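Local atomic coordinates of succinate-semialdehyde dehydrogenase (PDB entry 4ITA), a protein that catalyses the oxidation of succinic semialdehyde to succinate, probably with NADP+ as the hydride acceptor, and belongs to the aldehyde dehydrogenase family. Residues N9-E14 and G294-P299; A32-A37 and V181-L186. All coordinates share one frame; numbering follows the deposited sequence.

Interaction 1: N9-E14 and G294-P299; sequences NPTTGE and GDPMAP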
loop_
_atom_site.group_PDB
_atom_site.type_symbol
_atom_site.label_atom_id
_atom_site.label_comp_id
_atom_site.label_asym_id
_atom_site.label_seq_id
_atom_site.Cartn_x
_atom_site.Cartn_y
_atom_site.Cartn_z
ATOM N N ASN A 9 -29.807 -21.304 4.742
ATOM C CA ASN A 9 -29.809 -21.835 3.382
ATOM C C ASN A 9 -30.635 -20.942 2.456
ATOM O O ASN A 9 -31.847 -20.842 2.619
ATOM C CB ASN A 9 -30.372 -23.259 3.396
ATOM C CG ASN A 9 -30.172 -23.989 2.082
ATOM O OD1 ASN A 9 -30.164 -23.382 1.012
ATOM N ND2 ASN A 9 -30.020 -25.305 2.156
ATOM N N PRO A 10 -29.986 -20.291 1.474
ATOM C CA PRO A 10 -30.715 -19.337 0.627
ATOM C C PRO A 10 -31.670 -19.993 -0.367
ATOM O O PRO A 10 -32.498 -19.292 -0.944
ATOM C CB PRO A 10 -29.591 -18.607 -0.118
ATOM C CG PRO A 10 -28.495 -19.620 -0.207
ATOM C CD PRO A 10 -28.556 -20.365 1.114
ATOM N N THR A 11 -31.561 -21.303 -0.564
ATOM C CA THR A 11 -32.487 -22.016 -1.440
ATOM C C THR A 11 -33.843 -22.225 -0.759
ATOM O O THR A 11 -34.886 -22.220 -1.420
ATOM C CB THR A 11 -31.877 -23.353 -1.912
ATOM O OG1 THR A 11 -30.689 -23.076 -2.661
ATOM C CG2 THR A 11 -32.846 -24.135 -2.799
ATOM N N THR A 12 -33.832 -22.368 0.563
ATOM C CA THR A 12 -35.053 -22.648 1.311
ATOM C C THR A 12 -35.438 -21.528 2.271
ATOM O O THR A 12 -36.598 -21.428 2.684
ATOM C CB THR A 12 -34.914 -23.941 2.119
ATOM O OG1 THR A 12 -33.836 -23.798 3.052
ATOM C CG2 THR A 12 -34.648 -25.123 1.209
ATOM N N GLY A 13 -34.471 -20.696 2.644
ATOM C CA GLY A 13 -34.701 -19.675 3.653
ATOM C C GLY A 13 -34.590 -20.213 5.072
ATOM O O GLY A 13 -34.783 -19.475 6.041
ATOM N N GLU A 14 -34.272 -21.497 5.201
ATOM C CA GLU A 14 -34.188 -22.141 6.510
ATOM C C GLU A 14 -32.911 -21.801 7.278
ATOM O O GLU A 14 -31.808 -21.900 6.750
ATOM C CB GLU A 14 -34.297 -23.659 6.373
ATOM C CG GLU A 14 -33.958 -24.410 7.657
ATOM C CD GLU A 14 -34.206 -25.901 7.556
ATOM O OE1 GLU A 14 -34.335 -26.553 8.615
ATOM O OE2 GLU A 14 -34.272 -26.424 6.425
ATOM N N GLY A 294 -32.922 -22.855 -10.483
ATOM C CA GLY A 294 -33.397 -23.881 -9.575
ATOM C C GLY A 294 -32.434 -24.204 -8.456
ATOM O O GLY A 294 -31.584 -23.391 -8.090
ATOM N N ASP A 295 -32.590 -25.403 -7.906
ATOM C CA ASP A 295 -31.777 -25.877 -6.790
ATOM C C ASP A 295 -30.319 -25.922 -7.222
ATOM O O ASP A 295 -29.974 -26.624 -8.161
ATOM C CB ASP A 295 -32.240 -27.280 -6.379
ATOM C CG ASP A 295 -31.626 -27.748 -5.063
ATOM O OD1 ASP A 295 -30.563 -27.236 -4.663
ATOM O OD2 ASP A 295 -32.221 -28.637 -4.418
ATOM N N PRO A 296 -29.454 -25.165 -6.529
ATOM C CA PRO A 296 -28.047 -25.119 -6.940
ATOM C C PRO A 296 -27.301 -26.447 -6.750
ATOM O O PRO A 296 -26.246 -26.644 -7.352
ATOM C CB PRO A 296 -27.460 -24.011 -6.056
ATOM C CG PRO A 296 -28.353 -23.966 -4.852
ATOM C CD PRO A 296 -29.733 -24.256 -5.404
ATOM N N MET A 297 -27.851 -27.359 -5.953
ATOM C CA MET A 297 -27.236 -28.681 -5.823
ATOM C C MET A 297 -27.411 -29.552 -7.069
ATOM O O MET A 297 -26.641 -30.485 -7.283
ATOM C CB MET A 297 -27.751 -29.419 -4.585
ATOM C CG MET A 297 -27.142 -28.956 -3.266
ATOM S SD MET A 297 -25.332 -29.134 -3.071
ATOM C CE MET A 297 -25.073 -30.876 -3.403
ATOM N N ALA A 298 -28.406 -29.241 -7.901
ATOM C CA ALA A 298 -28.631 -29.994 -9.134
ATOM C C ALA A 298 -27.619 -29.596 -10.205
ATOM O O ALA A 298 -27.434 -28.414 -10.468
ATOM C CB ALA A 298 -30.047 -29.776 -9.631
ATOM N N PRO A 299 -26.962 -30.581 -10.840
ATOM C CA PRO A 299 -25.880 -30.262 -11.782
ATOM C C PRO A 299 -26.324 -29.481 -13.021
ATOM O O PRO A 299 -25.504 -28.821 -13.662
ATOM C CB PRO A 299 -25.342 -31.643 -12.183
ATOM C CG PRO A 299 -26.450 -32.600 -11.860
ATOM C CD PRO A 299 -27.114 -32.033 -10.643
#

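Interaction 2: A32-A37 and V181-L186; sequences AKAQEA and VFQTLL. With EDO (1,2-ethanediol), chain E.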
loop_
_atom_site.group_PDB
_atom_site.type_symbol
_atom_site.label_atom_id
_atom_site.label_comp_id
_atom_site.label_asym_id
_atom_site.label_seq_id
_atom_site.Cartn_x
_atom_site.Cartn_y
_atom_site.Cartn_z
ATOM N N ALA A 32 -2.996 -13.385 21.001
ATOM C CA ALA A 32 -1.824 -13.793 21.773
ATOM C C ALA A 32 -1.240 -15.087 21.212
ATOM O O ALA A 32 -0.024 -15.214 21.078
ATOM C CB ALA A 32 -2.185 -13.974 23.239
ATOM N N LYS A 33 -2.103 -16.044 20.883
ATOM C CA LYS A 33 -1.625 -17.309 20.337
ATOM C C LYS A 33 -1.012 -17.122 18.954
ATOM O O LYS A 33 0.003 -17.738 18.635
ATOM C CB LYS A 33 -2.733 -18.367 20.305
ATOM C CG LYS A 33 -2.213 -19.750 19.907
ATOM C CD LYS A 33 -3.221 -20.856 20.138
ATOM C CE LYS A 33 -4.369 -20.786 19.163
ATOM N NZ LYS A 33 -5.391 -21.827 19.508
ATOM N N ALA A 34 -1.619 -16.264 18.138
ATOM C CA ALA A 34 -1.058 -15.960 16.820
ATOM C C ALA A 34 0.334 -15.355 16.928
ATOM O O ALA A 34 1.230 -15.687 16.148
ATOM C CB ALA A 34 -1.973 -15.016 16.067
ATOM N N GLN A 35 0.526 -14.468 17.894
ATOM C CA GLN A 35 1.825 -13.853 18.090
ATOM C C GLN A 35 2.880 -14.878 18.490
ATOM O O GLN A 35 3.994 -14.885 17.949
ATOM C CB GLN A 35 1.741 -12.728 19.123
ATOM C CG GLN A 35 3.068 -12.041 19.355
ATOM C CD GLN A 35 3.597 -11.394 18.090
ATOM O OE1 GLN A 35 2.824 -10.993 17.213
ATOM N NE2 GLN A 35 4.921 -11.294 17.980
ATOM N N GLU A 36 2.531 -15.758 19.421
ATOM C CA GLU A 36 3.443 -16.821 19.818
ATOM C C GLU A 36 3.730 -17.741 18.635
ATOM O O GLU A 36 4.878 -18.132 18.401
ATOM C CB GLU A 36 2.827 -17.605 20.965
ATOM C CG GLU A 36 3.703 -18.701 21.520
ATOM C CD GLU A 36 3.127 -19.258 22.803
ATOM O OE1 GLU A 36 2.508 -20.341 22.752
ATOM O OE2 GLU A 36 3.276 -18.595 23.853
ATOM N N ALA A 37 2.692 -18.086 17.882
ATOM C CA ALA A 37 2.879 -18.954 16.724
ATOM C C ALA A 37 3.784 -18.305 15.685
ATOM O O ALA A 37 4.632 -18.977 15.108
ATOM C CB ALA A 37 1.544 -19.331 16.110
ATOM N N VAL A 181 -1.143 -20.429 13.369
ATOM C CA VAL A 181 -0.688 -19.878 12.102
ATOM C C VAL A 181 -1.857 -19.349 11.276
ATOM O O VAL A 181 -1.720 -18.347 10.573
ATOM C CB VAL A 181 0.175 -20.907 11.335
ATOM C CG1 VAL A 181 0.406 -20.478 9.889
ATOM C CG2 VAL A 181 1.499 -21.110 12.069
ATOM N N PHE A 182 -2.997 -20.023 11.350
ATOM C CA PHE A 182 -4.215 -19.537 10.713
ATOM C C PHE A 182 -5.370 -19.754 11.672
ATOM O O PHE A 182 -5.572 -20.870 12.156
ATOM C CB PHE A 182 -4.494 -20.266 9.391
ATOM C CG PHE A 182 -5.687 -19.721 8.645
ATOM C CD1 PHE A 182 -6.988 -20.068 9.013
ATOM C CD2 PHE A 182 -5.506 -18.864 7.578
ATOM C CE1 PHE A 182 -8.087 -19.550 8.327
ATOM C CE2 PHE A 182 -6.598 -18.344 6.885
ATOM C CZ PHE A 182 -7.887 -18.689 7.265
ATOM N N GLN A 183 -6.139 -18.705 11.939
ATOM C CA GLN A 183 -7.290 -18.842 12.821
ATOM C C GLN A 183 -8.493 -18.133 12.255
ATOM O O GLN A 183 -8.428 -16.953 11.911
ATOM C CB GLN A 183 -6.996 -18.290 14.221
ATOM C CG GLN A 183 -5.920 -19.050 14.994
ATOM C CD GLN A 183 -5.638 -18.405 16.340
ATOM O OE1 GLN A 183 -6.179 -18.812 17.375
ATOM N NE2 GLN A 183 -4.807 -17.377 16.330
ATOM N N THR A 184 -9.598 -18.859 12.182
ATOM C CA THR A 184 -10.890 -18.282 11.858
ATOM C C THR A 184 -11.510 -17.639 13.087
ATOM O O THR A 184 -11.610 -18.263 14.146
ATOM C CB THR A 184 -11.806 -19.369 11.315
ATOM O OG1 THR A 184 -11.373 -19.687 9.989
ATOM C CG2 THR A 184 -13.268 -18.914 11.286
ATOM N N LEU A 185 -11.892 -16.375 12.946
ATOM C CA LEU A 185 -12.573 -15.643 14.010
ATOM C C LEU A 185 -14.045 -15.555 13.683
ATOM O O LEU A 185 -14.438 -14.865 12.733
ATOM C CB LEU A 185 -11.997 -14.231 14.165
ATOM C CG LEU A 185 -10.478 -14.110 14.308
ATOM C CD1 LEU A 185 -10.088 -12.649 14.468
ATOM C CD2 LEU A 185 -9.961 -14.927 15.483
ATOM N N LEU A 186 -14.872 -16.246 14.464
ATOM C CA LEU A 186 -16.320 -16.129 14.313
ATOM C C LEU A 186 -16.758 -14.853 15.012
ATOM O O LEU A 186 -17.137 -14.868 16.181
ATOM C CB LEU A 186 -17.038 -17.355 14.886
ATOM C CG LEU A 186 -16.775 -18.670 14.142
ATOM C CD1 LEU A 186 -17.648 -19.783 14.739
ATOM C CD2 LEU A 186 -17.006 -18.538 12.644
HETATM C C1 EDO E . -5.033 -24.121 11.623
HETATM O O1 EDO E . -5.010 -24.663 12.948
HETATM C C2 EDO E . -3.616 -23.886 11.121
HETATM O O2 EDO E . -2.926 -22.954 11.962
HETATM O O HOH W 1 -6.728 -22.047 16.863
#

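Interaction 1: N9-E14 and G294-P299
T11 and P296 meet where two loops present their turns to each other: the 9-14 loop of a beta hairpin, joining antiparallel strands 6-8 and 15-18, and a type I beta turn running from D295 to A298. The tight part is small. T11 OG1 lies 3.1 Å from P296 CD, with the ring's CG scarcely farther away, so a hydroxyl oxygen meets the CD and CG end of a buried proline ring. T11 comes this close because its CG2 is anti to the backbone N while OG1, at chi1 -62°, stays beside that N and faces the ring. P305, farther along the same loop as P296, touches both T11 and P296 and adds to this packed side.

The other side is looser and opens to solvent. There the exposed carboxylate of D295 approaches the methyl of T11 at a distance, with OD1 4.3 Å from CG2. Each loop carries its own side-chain-to-backbone hydrogen bonds. On the hairpin an Asx turn carries the T11 backbone, N9 OD1 taking the T11 N-H at 3.0 Å, and an ST turn follows at T12. The facing turn repeats the device: D295 OD1 accepts from M297 N at 3.0 Å, and the donor sits well above the carboxylate plane, 45° out of it.

Interaction 2: A32-A37 and V181-L186
K33 and Q183 cross obliquely, and the carboxamide of Q183 lies across the side of helix 24-41. The glutamine leaves its strand with CG beside the backbone N (chi1 -65°) and runs extended beyond it, which carries the amide up to the helix. Its two ends then find different company. NE2 lies 3.7 Å from A34 CB and gives its hydrogen bond to K30 O, one turn back along the helix. OE1 lies 3.2 Å from K33 CE, a contact with the aliphatic part of the lysine, whose chain bends at chi3 (71°). The ammonium group goes on to a salt bridge with E179; a water 3.0 Å from K33 NZ reaches Q183 OE1 as well, by a weak bond. With a leucine in place of Q183, the K30 carbonyl would probably lose its side-chain donor and this water its weak second link. Farther along, A37 CB meets V181 CG2 at 4.4 Å. The whole contact lays helix 24-41 against strand 182-185 of the Rossmann-type sheet: A34 also touches V152 of the parallel neighbour 152-156, while F182 points the other way, into helices 137-149 and 162-175.

In the fold
Near the N terminus the chain forms the hairpin of strands 6-8 and 15-18, whose loop takes part in interaction 1, and then enters helix 24-41, which carries the first half of interaction 2. That helix meets its partner after 144 residues, at strand 182-185, closing the smaller loop at a strand of what is probably the nucleotide-binding, Rossmann-type part of the fold. The larger one, spanning 280 residues, closes at 294-299, joining the hairpin loop to the loop between helices 274-289 and 309-325. Interaction 2 is therefore nested inside interaction 1, without crossing. The two remain separate in space, about 34 Å between centres and about 15 Å between nearest atoms.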